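Local structure of ferredoxin component of dioxygenase (Sphingobium yanoikuyae, 2I7F) at residues 4-10 with 97-103; 15-20 with 53-57; 31-35 with 57-62; 40-46 with 85-90. The protein carries a Rieske-type [2Fe-2S] cluster and probably passes electrons to the terminal oxygenase component of the biphenyl 2,3-dioxygenase. All blocks are in the same frame, centred on the assembly; numbering follows the deposited sequence.

Contact 1: 4-10 with 97-103; sequences KLRLCQV and GWVCIDQ. With SO4 (sulfate ion), chain C.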
# COMPACT_ATOMS: atom_id res chain seq x y z
N LYS A 4 11.05 -12.10 8.62
CA LYS A 4 9.75 -11.58 8.18
C LYS A 4 8.88 -10.96 9.27
O LYS A 4 8.93 -11.35 10.44
CB LYS A 4 8.96 -12.67 7.46
CG LYS A 4 9.80 -13.32 6.36
CD LYS A 4 9.01 -13.73 5.17
CE LYS A 4 9.91 -14.34 4.12
NZ LYS A 4 10.95 -13.45 3.58
N LEU A 5 8.10 -9.97 8.84
CA LEU A 5 7.16 -9.24 9.69
C LEU A 5 5.77 -9.54 9.20
O LEU A 5 5.51 -9.34 8.03
CB LEU A 5 7.37 -7.73 9.57
CG LEU A 5 8.67 -7.13 10.09
CD1 LEU A 5 8.74 -5.60 9.86
CD2 LEU A 5 8.77 -7.52 11.55
N ARG A 6 4.89 -10.03 10.06
CA ARG A 6 3.47 -10.17 9.71
C ARG A 6 2.73 -8.82 9.75
O ARG A 6 2.82 -8.09 10.73
CB ARG A 6 2.78 -11.15 10.66
CG ARG A 6 3.27 -12.54 10.45
CD ARG A 6 2.67 -13.55 11.39
NE ARG A 6 3.07 -13.22 12.74
CZ ARG A 6 2.79 -13.95 13.81
NH1 ARG A 6 2.09 -15.07 13.70
NH2 ARG A 6 3.25 -13.55 14.98
N LEU A 7 1.99 -8.50 8.69
CA LEU A 7 1.23 -7.24 8.61
C LEU A 7 -0.25 -7.42 8.96
O LEU A 7 -0.79 -6.68 9.78
CB LEU A 7 1.40 -6.54 7.24
CG LEU A 7 2.86 -6.33 6.83
CD1 LEU A 7 2.98 -5.62 5.45
CD2 LEU A 7 3.62 -5.56 7.93
N CYS A 8 -0.88 -8.44 8.38
CA CYS A 8 -2.31 -8.64 8.50
C CYS A 8 -2.63 -9.93 7.80
O CYS A 8 -1.83 -10.42 7.01
CB CYS A 8 -3.12 -7.47 7.89
SG CYS A 8 -3.04 -7.21 6.08
N GLN A 9 -3.81 -10.49 8.07
CA GLN A 9 -4.22 -11.71 7.41
C GLN A 9 -4.60 -11.39 5.96
O GLN A 9 -5.19 -10.35 5.69
CB GLN A 9 -5.39 -12.33 8.13
CG GLN A 9 -5.00 -12.94 9.44
CD GLN A 9 -6.22 -13.22 10.26
OE1 GLN A 9 -6.72 -14.35 10.26
NE2 GLN A 9 -6.75 -12.20 10.90
N VAL A 10 -4.23 -12.27 5.05
CA VAL A 10 -4.60 -12.15 3.63
C VAL A 10 -6.14 -11.99 3.49
O VAL A 10 -6.64 -11.19 2.69
CB VAL A 10 -4.15 -13.43 2.82
CG1 VAL A 10 -4.61 -13.34 1.35
CG2 VAL A 10 -2.65 -13.62 2.83
N GLY A 97 -1.15 -17.83 5.83
CA GLY A 97 -2.29 -16.91 5.78
C GLY A 97 -2.03 -15.48 6.12
O GLY A 97 -2.97 -14.70 6.10
N TRP A 98 -0.80 -15.12 6.48
CA TRP A 98 -0.43 -13.72 6.74
C TRP A 98 0.29 -13.02 5.58
O TRP A 98 1.19 -13.58 4.96
CB TRP A 98 0.43 -13.60 8.02
CG TRP A 98 -0.35 -13.87 9.23
CD1 TRP A 98 -0.66 -15.11 9.73
CD2 TRP A 98 -0.98 -12.92 10.11
NE1 TRP A 98 -1.44 -14.98 10.85
CE2 TRP A 98 -1.66 -13.65 11.11
CE3 TRP A 98 -1.00 -11.52 10.17
CZ2 TRP A 98 -2.35 -13.02 12.16
CZ3 TRP A 98 -1.71 -10.91 11.18
CH2 TRP A 98 -2.39 -11.66 12.15
N VAL A 99 -0.09 -11.78 5.33
CA VAL A 99 0.68 -10.86 4.50
C VAL A 99 1.95 -10.44 5.25
O VAL A 99 1.86 -9.84 6.33
CB VAL A 99 -0.10 -9.57 4.11
CG1 VAL A 99 0.77 -8.71 3.25
CG2 VAL A 99 -1.37 -9.92 3.34
N CYS A 100 3.12 -10.80 4.69
CA CYS A 100 4.38 -10.44 5.28
C CYS A 100 5.28 -9.68 4.33
O CYS A 100 5.20 -9.82 3.12
CB CYS A 100 5.16 -11.67 5.78
SG CYS A 100 4.34 -12.77 6.90
N ILE A 101 6.18 -8.90 4.94
CA ILE A 101 7.30 -8.24 4.28
C ILE A 101 8.58 -8.56 5.09
O ILE A 101 8.51 -9.03 6.21
CB ILE A 101 7.10 -6.71 4.10
CG1 ILE A 101 6.98 -5.96 5.45
CG2 ILE A 101 5.91 -6.45 3.14
CD1 ILE A 101 7.26 -4.44 5.38
N ASP A 102 9.73 -8.32 4.50
CA ASP A 102 10.99 -8.58 5.15
C ASP A 102 11.20 -7.48 6.15
O ASP A 102 10.81 -6.35 5.91
CB ASP A 102 12.15 -8.61 4.14
CG ASP A 102 12.06 -9.78 3.14
OD1 ASP A 102 11.33 -10.77 3.37
OD2 ASP A 102 12.75 -9.71 2.09
N GLN A 103 11.81 -7.81 7.29
CA GLN A 103 12.33 -6.79 8.20
C GLN A 103 13.46 -6.05 7.43
O GLN A 103 14.37 -6.70 6.92
CB GLN A 103 12.87 -7.46 9.46
CG GLN A 103 12.25 -7.00 10.79
CD GLN A 103 12.45 -8.04 11.91
OE1 GLN A 103 12.12 -9.24 11.77
NE2 GLN A 103 12.99 -7.59 13.02
S SO4 C . -5.62 -8.79 10.87
O1 SO4 C . -4.29 -8.32 11.27
O2 SO4 C . -5.70 -9.21 9.47
O3 SO4 C . -6.01 -9.92 11.73
O4 SO4 C . -6.57 -7.67 11.05
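Strands 4-9 and 98-102 run antiparallel, with their axes crossing at 144°, and are joined by Leu5 N to Ile101 O, Ile101 N to Leu5 O and Leu7 N to Val99 O. They form one edge of the six-stranded antiparallel sheet of the Rieske fold. The chain kinks at a beta bulge. Leu7 and Cys8 together face Val99, whose O accepts a hydrogen bond from Leu7 N at 2.7 Å and whose N gives to Cys8 O at 2.8 Å. The Trp98 indole is sandwiched between two aliphatic chains, in two CH-pi contacts. Arg6 CD lies over one face, 3.9 Å from the centroid of the Trp98 five-membered ring. Gln9 CG lies over the opposite face, 3.8 Å from the centroid of the Trp98 six-membered ring. The Arg6 chain is straight to CD and bends at chi3 (-63°), which carries the guanidinium farther out above the indole. There it makes at most a weak cation-pi attraction. Leu7 CD1 meets Ile101 CG2 at 3.8 Å, with the two side chains at about a right angle. Both also touch Leu29 and Val40, so this side of the pair joins the hydrophobic interior. At the other end Lys4 and Asp102 lie alongside each other, pointing the same way. A salt bridge joins them, with Lys4 NZ 2.7 Å from Asp102 OD1. A sulfate, probably from the crystallisation liquor, sits near the bulge and is also bonded by Ser12 OG. Sulfate O2 accepts a hydrogen bond from Gln9 N at 2.7 Å.

Contact 2: 15-20 with 53-57; sequences DGEPVA and TDGYQ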
# COMPACT_ATOMS: atom_id res chain seq x y z
N ASP A 15 -10.17 -6.66 -2.59
CA ASP A 15 -9.91 -5.83 -3.79
C ASP A 15 -10.79 -4.63 -3.67
O ASP A 15 -11.99 -4.78 -3.48
CB ASP A 15 -10.25 -6.58 -5.11
CG ASP A 15 -9.67 -5.88 -6.39
OD1 ASP A 15 -9.43 -4.65 -6.44
OD2 ASP A 15 -9.43 -6.59 -7.37
N GLY A 16 -10.18 -3.46 -3.74
CA GLY A 16 -10.90 -2.21 -3.71
C GLY A 16 -10.93 -1.57 -2.35
O GLY A 16 -11.36 -0.45 -2.24
N GLU A 17 -10.47 -2.29 -1.31
CA GLU A 17 -10.53 -1.79 0.08
C GLU A 17 -9.19 -2.02 0.80
O GLU A 17 -9.04 -2.97 1.56
CB GLU A 17 -11.70 -2.44 0.83
CG GLU A 17 -13.04 -2.43 0.02
CD GLU A 17 -14.17 -3.18 0.67
OE1 GLU A 17 -13.98 -3.62 1.85
OE2 GLU A 17 -15.27 -3.33 0.01
N PRO A 18 -8.19 -1.16 0.52
CA PRO A 18 -6.90 -1.35 1.18
C PRO A 18 -6.93 -1.18 2.69
O PRO A 18 -7.82 -0.48 3.25
CB PRO A 18 -5.98 -0.31 0.53
CG PRO A 18 -6.80 0.58 -0.24
CD PRO A 18 -8.20 -0.01 -0.39
N VAL A 19 -5.93 -1.79 3.33
CA VAL A 19 -5.88 -1.99 4.75
C VAL A 19 -4.65 -1.27 5.27
O VAL A 19 -3.54 -1.49 4.77
CB VAL A 19 -5.79 -3.51 5.06
CG1 VAL A 19 -5.54 -3.78 6.54
CG2 VAL A 19 -7.09 -4.16 4.62
N ALA A 20 -4.87 -0.38 6.24
CA ALA A 20 -3.81 0.31 6.94
C ALA A 20 -3.24 -0.57 8.02
O ALA A 20 -3.96 -1.07 8.86
CB ALA A 20 -4.35 1.62 7.59
N THR A 53 -4.52 4.61 2.13
CA THR A 53 -5.62 3.68 2.46
C THR A 53 -6.95 4.43 2.65
O THR A 53 -8.01 3.79 2.57
CB THR A 53 -5.32 2.84 3.72
OG1 THR A 53 -5.09 3.74 4.81
CG2 THR A 53 -4.14 1.90 3.49
N ASP A 54 -6.90 5.75 2.88
CA ASP A 54 -8.10 6.62 2.90
C ASP A 54 -8.51 7.17 1.51
O ASP A 54 -9.44 7.97 1.38
CB ASP A 54 -7.92 7.83 3.83
CG ASP A 54 -7.83 7.45 5.30
OD1 ASP A 54 -8.42 6.43 5.70
OD2 ASP A 54 -7.15 8.17 6.06
N GLY A 55 -7.77 6.81 0.47
CA GLY A 55 -8.15 7.22 -0.89
C GLY A 55 -8.91 6.12 -1.58
O GLY A 55 -9.68 5.39 -0.95
N TYR A 56 -8.67 6.01 -2.88
CA TYR A 56 -9.57 5.32 -3.79
C TYR A 56 -8.76 4.42 -4.69
O TYR A 56 -7.95 4.88 -5.48
CB TYR A 56 -10.37 6.34 -4.61
CG TYR A 56 -10.97 7.39 -3.71
CD1 TYR A 56 -12.17 7.16 -3.01
CD2 TYR A 56 -10.32 8.61 -3.52
CE1 TYR A 56 -12.68 8.13 -2.15
CE2 TYR A 56 -10.83 9.58 -2.67
CZ TYR A 56 -11.98 9.33 -1.97
OH TYR A 56 -12.45 10.33 -1.18
N GLN A 57 -8.99 3.12 -4.55
CA GLN A 57 -8.32 2.14 -5.36
C GLN A 57 -9.11 1.92 -6.62
O GLN A 57 -10.32 1.69 -6.60
CB GLN A 57 -8.15 0.82 -4.62
CG GLN A 57 -7.34 -0.20 -5.40
CD GLN A 57 -7.26 -1.53 -4.69
OE1 GLN A 57 -7.70 -1.67 -3.55
NE2 GLN A 57 -6.70 -2.54 -5.37
O HOH W 1 -10.78 2.30 -2.38
O HOH W 2 -9.60 1.43 2.65
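The flat amide of Gln57 has the backbone of Gly16 over one face. Gly16 N lies 3.1 Å from Gln57 OE1, above the amide plane; the N-H...O angle is only 130°, and the bond is weak. Over that same face, Asp15 OD1 is 3.6 Å from Gln57 NE2, with the carboxylate and amide planes 24° apart. Neither polar end depends on this approach. Asp15 OD2 bonds to Asp35 N, and Asn33 O meets Gln57 NE2 close to the amide plane, 11° out of it. Pro18 runs past Gln57 in the opposite direction and sets Pro18 CD 3.6 Å from Gln57 OE1. The contact ties the chain leading into strand 19-21, an edge of the large sheet of the Rieske fold, to the start of the three-stranded sheet of the cluster-binding part. A lysine in place of Gln57 would probably take from Gly16 N its weak acceptor at OE1, and from Asn33 O its amide donor. Two waters fill in where the backbones stay apart. One donates to Gly16 O and accepts a hydrogen bond from Gln57 N. The other donates to both Pro18 O and Thr53 O. Thr53 CG2, anti to the carbonyl carbon, lies 3.7 Å from Val19 O, and also touches Pro18 CB. The Thr53 hydroxyl probably bonds to the side chain of Asn43. Thr53 OG1 lies 3.6 Å from Ala20 CB.

Contact 3: 31-35 with 57-62; sequences VYNVD and QDGTII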
# COMPACT_ATOMS: atom_id res chain seq x y z
N VAL A 31 -1.76 -2.00 2.68
CA VAL A 31 -1.86 -3.31 2.05
C VAL A 31 -3.06 -3.35 1.09
O VAL A 31 -4.17 -2.96 1.44
CB VAL A 31 -1.99 -4.41 3.12
CG1 VAL A 31 -1.91 -5.81 2.48
CG2 VAL A 31 -0.92 -4.24 4.17
N TYR A 32 -2.80 -3.83 -0.14
CA TYR A 32 -3.77 -3.86 -1.21
C TYR A 32 -3.93 -5.24 -1.81
O TYR A 32 -3.00 -6.03 -1.84
CB TYR A 32 -3.37 -2.95 -2.35
CG TYR A 32 -2.82 -1.61 -1.99
CD1 TYR A 32 -1.51 -1.48 -1.56
CD2 TYR A 32 -3.57 -0.45 -2.16
CE1 TYR A 32 -0.97 -0.29 -1.29
CE2 TYR A 32 -2.99 0.81 -1.87
CZ TYR A 32 -1.69 0.88 -1.45
OH TYR A 32 -1.07 2.09 -1.14
N ASN A 33 -5.13 -5.47 -2.34
CA ASN A 33 -5.46 -6.62 -3.14
C ASN A 33 -5.88 -6.06 -4.50
O ASN A 33 -6.88 -5.34 -4.59
CB ASN A 33 -6.57 -7.42 -2.46
CG ASN A 33 -7.24 -8.48 -3.35
OD1 ASN A 33 -6.97 -8.62 -4.53
ND2 ASN A 33 -8.17 -9.21 -2.75
N VAL A 34 -5.07 -6.34 -5.53
CA VAL A 34 -5.35 -6.01 -6.91
C VAL A 34 -5.67 -7.32 -7.64
O VAL A 34 -4.81 -8.17 -7.87
CB VAL A 34 -4.12 -5.26 -7.57
CG1 VAL A 34 -4.35 -5.07 -9.09
CG2 VAL A 34 -3.85 -3.91 -6.87
N ASP A 35 -6.94 -7.50 -7.99
CA ASP A 35 -7.41 -8.69 -8.71
C ASP A 35 -6.97 -10.02 -8.09
O ASP A 35 -6.66 -10.98 -8.80
CB ASP A 35 -6.96 -8.61 -10.18
CG ASP A 35 -7.74 -9.55 -11.08
OD1 ASP A 35 -8.97 -9.72 -10.87
OD2 ASP A 35 -7.12 -10.14 -12.01
N GLN A 57 -8.99 3.12 -4.55
CA GLN A 57 -8.32 2.14 -5.36
C GLN A 57 -9.11 1.92 -6.62
O GLN A 57 -10.32 1.69 -6.60
CB GLN A 57 -8.15 0.82 -4.62
CG GLN A 57 -7.34 -0.20 -5.40
CD GLN A 57 -7.26 -1.53 -4.69
OE1 GLN A 57 -7.70 -1.67 -3.55
NE2 GLN A 57 -6.70 -2.54 -5.37
N ASP A 58 -8.42 2.01 -7.74
CA ASP A 58 -9.05 1.70 -9.02
C ASP A 58 -8.13 0.73 -9.73
O ASP A 58 -7.29 1.12 -10.55
CB ASP A 58 -9.22 2.97 -9.82
CG ASP A 58 -9.98 2.75 -11.14
OD1 ASP A 58 -10.45 1.62 -11.43
OD2 ASP A 58 -10.11 3.73 -11.89
N GLY A 59 -8.27 -0.54 -9.39
CA GLY A 59 -7.44 -1.58 -9.96
C GLY A 59 -6.04 -1.47 -9.38
O GLY A 59 -5.87 -1.65 -8.17
N THR A 60 -5.04 -1.22 -10.24
CA THR A 60 -3.65 -1.04 -9.79
C THR A 60 -3.34 0.40 -9.41
O THR A 60 -2.23 0.70 -9.04
CB THR A 60 -2.61 -1.45 -10.88
OG1 THR A 60 -2.91 -0.75 -12.10
CG2 THR A 60 -2.64 -2.90 -11.15
N ILE A 61 -4.31 1.31 -9.51
CA ILE A 61 -4.04 2.69 -9.13
C ILE A 61 -4.62 2.95 -7.73
O ILE A 61 -5.74 2.54 -7.43
CB ILE A 61 -4.59 3.68 -10.19
CG1 ILE A 61 -3.90 3.49 -11.57
CG2 ILE A 61 -4.50 5.11 -9.73
CD1 ILE A 61 -2.39 3.56 -11.55
N ILE A 62 -3.84 3.57 -6.86
CA ILE A 62 -4.41 4.15 -5.64
C ILE A 62 -4.38 5.67 -5.78
O ILE A 62 -3.34 6.25 -6.10
CB ILE A 62 -3.69 3.63 -4.35
CG1 ILE A 62 -4.44 4.07 -3.05
CG2 ILE A 62 -2.17 4.01 -4.36
CD1 ILE A 62 -5.84 3.58 -2.92
O HOH W 3 -7.12 -3.48 -1.64
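Val34 on strand 29-34 points at the hairpin formed by strands 56-58 and 61-63. The hairpin closes with a type II' turn from Asp58 to Ile61, and belongs to the small sheet of the Rieske fold. From Val34 CB, 4.1 Å from Gly59 O, the side chain forks. Val34 CG1, anti to the backbone N (chi1 173°), runs into Thr60 CG2 at 3.4 Å, tighter than usual for two methyl carbons. Val34 CG2 turns the other way and meets Gly59 O at 3.3 Å, and it also touches Gln57 NE2. Both branches press on the turn at Gly59 and Thr60. That amide nitrogen is gripped by two carbonyls, one on strand 29-34 and one in the hairpin turn. Gln57 NE2 bonds to Asn33 O at 2.9 Å, although it sits above the plane of that carbonyl. The second bond, Gln57 NE2 to Gly59 O at 3.1 Å, lies in both the carbonyl plane and the amide plane. With both N-H bonds of NE2 engaged, the amide is fixed in rotation. Its other end is fixed too, by a water that donates to Gln57 OE1 and accepts a hydrogen bond from Asn33 N. A leucine at Gln57 would probably leave Asn33 O and Gly59 O without their shared donor and the turn less firmly tied to strand 29-34. Deeper in, Tyr32 brings its ring edge to Ile62, the two side chains at about a right angle. The phenol OH bonds to Thr41 OG1, and on the ring edge Tyr32 CE2 lies 3.8 Å from Ile62 CG1.

Contact 4: 40-46 with 85-90; sequences VTDNLCT and IPIKTY. With FES (Fe2/s2 (inorganic) cluster), chain D.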
# COMPACT_ATOMS: atom_id res chain seq x y z
N VAL A 40 2.14 -4.20 -1.09
CA VAL A 40 2.38 -3.41 0.12
C VAL A 40 3.22 -2.17 -0.27
O VAL A 40 4.27 -2.30 -0.94
CB VAL A 40 3.07 -4.24 1.26
CG1 VAL A 40 3.41 -3.36 2.52
CG2 VAL A 40 2.17 -5.44 1.66
N THR A 41 2.71 -1.00 0.12
CA THR A 41 3.39 0.29 -0.04
C THR A 41 3.43 1.04 1.29
O THR A 41 2.66 0.73 2.18
CB THR A 41 2.71 1.21 -1.13
OG1 THR A 41 1.52 1.86 -0.61
CG2 THR A 41 2.37 0.45 -2.40
N ASP A 42 4.32 2.01 1.44
CA ASP A 42 4.09 3.05 2.45
C ASP A 42 2.68 3.66 2.33
O ASP A 42 2.11 3.75 1.26
CB ASP A 42 5.15 4.15 2.36
CG ASP A 42 6.47 3.74 2.98
OD1 ASP A 42 6.55 2.64 3.57
OD2 ASP A 42 7.45 4.51 2.86
N ASN A 43 2.09 4.02 3.45
CA ASN A 43 0.74 4.61 3.46
C ASN A 43 0.76 6.16 3.32
O ASN A 43 -0.16 6.75 2.73
CB ASN A 43 0.03 4.20 4.75
CG ASN A 43 -1.44 4.20 4.65
OD1 ASN A 43 -2.14 3.98 5.67
ND2 ASN A 43 -1.96 4.42 3.46
N LEU A 44 1.78 6.82 3.88
CA LEU A 44 1.87 8.27 3.79
C LEU A 44 2.15 8.68 2.32
O LEU A 44 3.19 8.34 1.76
CB LEU A 44 2.96 8.85 4.74
CG LEU A 44 2.91 10.37 5.00
CD1 LEU A 44 1.67 10.75 5.86
CD2 LEU A 44 4.20 10.90 5.64
N CYS A 45 1.20 9.40 1.72
CA CYS A 45 1.42 10.07 0.44
C CYS A 45 2.75 10.83 0.48
O CYS A 45 3.14 11.34 1.53
CB CYS A 45 0.30 11.05 0.14
SG CYS A 45 0.47 11.64 -1.56
N THR A 46 3.47 10.81 -0.65
CA THR A 46 4.78 11.46 -0.73
C THR A 46 4.61 12.95 -0.99
O THR A 46 5.56 13.72 -0.88
CB THR A 46 5.74 10.86 -1.85
OG1 THR A 46 5.14 11.05 -3.14
CG2 THR A 46 6.07 9.37 -1.62
N ILE A 85 7.17 11.93 -6.40
CA ILE A 85 8.16 11.08 -5.72
C ILE A 85 7.53 9.69 -5.60
O ILE A 85 6.46 9.56 -5.00
CB ILE A 85 8.50 11.61 -4.30
CG1 ILE A 85 9.14 13.01 -4.35
CG2 ILE A 85 9.40 10.64 -3.55
CD1 ILE A 85 9.11 13.75 -2.98
N PRO A 86 8.16 8.65 -6.15
CA PRO A 86 7.53 7.32 -6.05
C PRO A 86 7.29 6.88 -4.60
O PRO A 86 8.09 7.18 -3.71
CB PRO A 86 8.56 6.41 -6.74
CG PRO A 86 9.20 7.29 -7.68
CD PRO A 86 9.40 8.56 -6.94
N ILE A 87 6.18 6.17 -4.38
CA ILE A 87 5.84 5.57 -3.10
C ILE A 87 6.79 4.37 -2.92
O ILE A 87 7.20 3.74 -3.90
CB ILE A 87 4.26 5.24 -3.02
CG1 ILE A 87 3.75 5.04 -1.60
CG2 ILE A 87 3.90 4.04 -3.82
CD1 ILE A 87 3.83 6.24 -0.68
N LYS A 88 7.24 4.15 -1.70
CA LYS A 88 8.02 2.96 -1.39
C LYS A 88 7.11 1.74 -1.45
O LYS A 88 6.03 1.77 -0.88
CB LYS A 88 8.62 3.06 -0.00
CG LYS A 88 9.34 1.82 0.53
CD LYS A 88 10.72 1.74 0.02
CE LYS A 88 11.51 0.68 0.75
NZ LYS A 88 12.72 0.43 -0.07
N THR A 89 7.58 0.71 -2.14
CA THR A 89 6.96 -0.61 -2.20
C THR A 89 7.82 -1.64 -1.45
O THR A 89 8.99 -1.40 -1.15
CB THR A 89 6.72 -1.09 -3.69
OG1 THR A 89 7.98 -1.40 -4.33
CG2 THR A 89 5.97 -0.04 -4.52
N TYR A 90 7.21 -2.76 -1.10
CA TYR A 90 7.85 -3.84 -0.37
C TYR A 90 7.51 -5.16 -1.05
O TYR A 90 6.36 -5.36 -1.44
CB TYR A 90 7.38 -3.87 1.12
CG TYR A 90 7.68 -2.58 1.89
CD1 TYR A 90 6.81 -1.50 1.86
CD2 TYR A 90 8.83 -2.44 2.62
CE1 TYR A 90 7.06 -0.35 2.53
CE2 TYR A 90 9.11 -1.26 3.29
CZ TYR A 90 8.22 -0.22 3.24
OH TYR A 90 8.53 0.92 3.96
FE1 FES D . -1.20 15.72 -2.23
FE2 FES D . -1.39 13.02 -1.67
S1 FES D . -1.43 14.06 -3.63
S2 FES D . -1.14 14.74 -0.24
O HOH W 4 7.21 6.20 0.64
O HOH W 5 5.14 13.31 -4.62
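Asp42 takes the Tyr90 hydroxyl on the syn side of its carboxylate. Tyr90 OH donates to Asp42 OD1 at 2.7 Å, with the ring and carboxylate planes 49° apart. Asp42 CG stands beside its own backbone N (chi1 -78°), which swings the carboxylate over toward segment 85-90. The other oxygen, Asp42 OD2, rests 3.4 Å from Lys88 CB and receives a water that also accepts a hydrogen bond from Lys88 N. The backbones add two bonds, Asp42 N to Lys88 O and Tyr90 N to Val40 O. On the inner side Val40 CG1 packs on Tyr90 CD1 at 3.9 Å. Thr41 turns its hydroxyl forward along its own chain, where OG1 donates to Asp42 O. Past the strand the segments part, and Ile87 lies between them. Its CG1 is anti to the backbone N (chi1 -161°), and from there Ile87 CD1 reaches Leu44 O at 3.3 Å. Farther on, Thr46 OG1 donates to Ile85 O at 2.7 Å and receives a water that also accepts a hydrogen bond from Ile85 N. Thr46 CG2 lies near Pro86 O. The loop between these grips carries Cys45, whose CB points away from segment 85-90. Cys45 SG binds iron FE2 of the cluster at 2.3 Å, and Cys64 binds the same iron. This Cys-x-His loop, Cys45 to His47, is the first of the two cluster-binding loops of the Rieske site; the second brings Cys64 and His67.

Contacts 1, 3 and 4 each have a buried part, while contact 2 lies at the surface. Contact 1, and in part contact 4, pair strands of the large sheet, and Ile101 and Leu7 of contact 1 pack on Tyr90 and Val40 of contact 4. Contacts 2 and 3 instead bridge the large and small sheets. They share Gln57, and Asp15 of contact 2 bonds to Asp35 of contact 3. Their chemistry is side chain to backbone, helped by waters. Contact 3 meets contact 4 through Tyr32 OH and Thr41 OG1. Only contact 4 includes a cluster ligand; contact 1, with its salt bridge and an indole flanked by aliphatic carbons, is far from it.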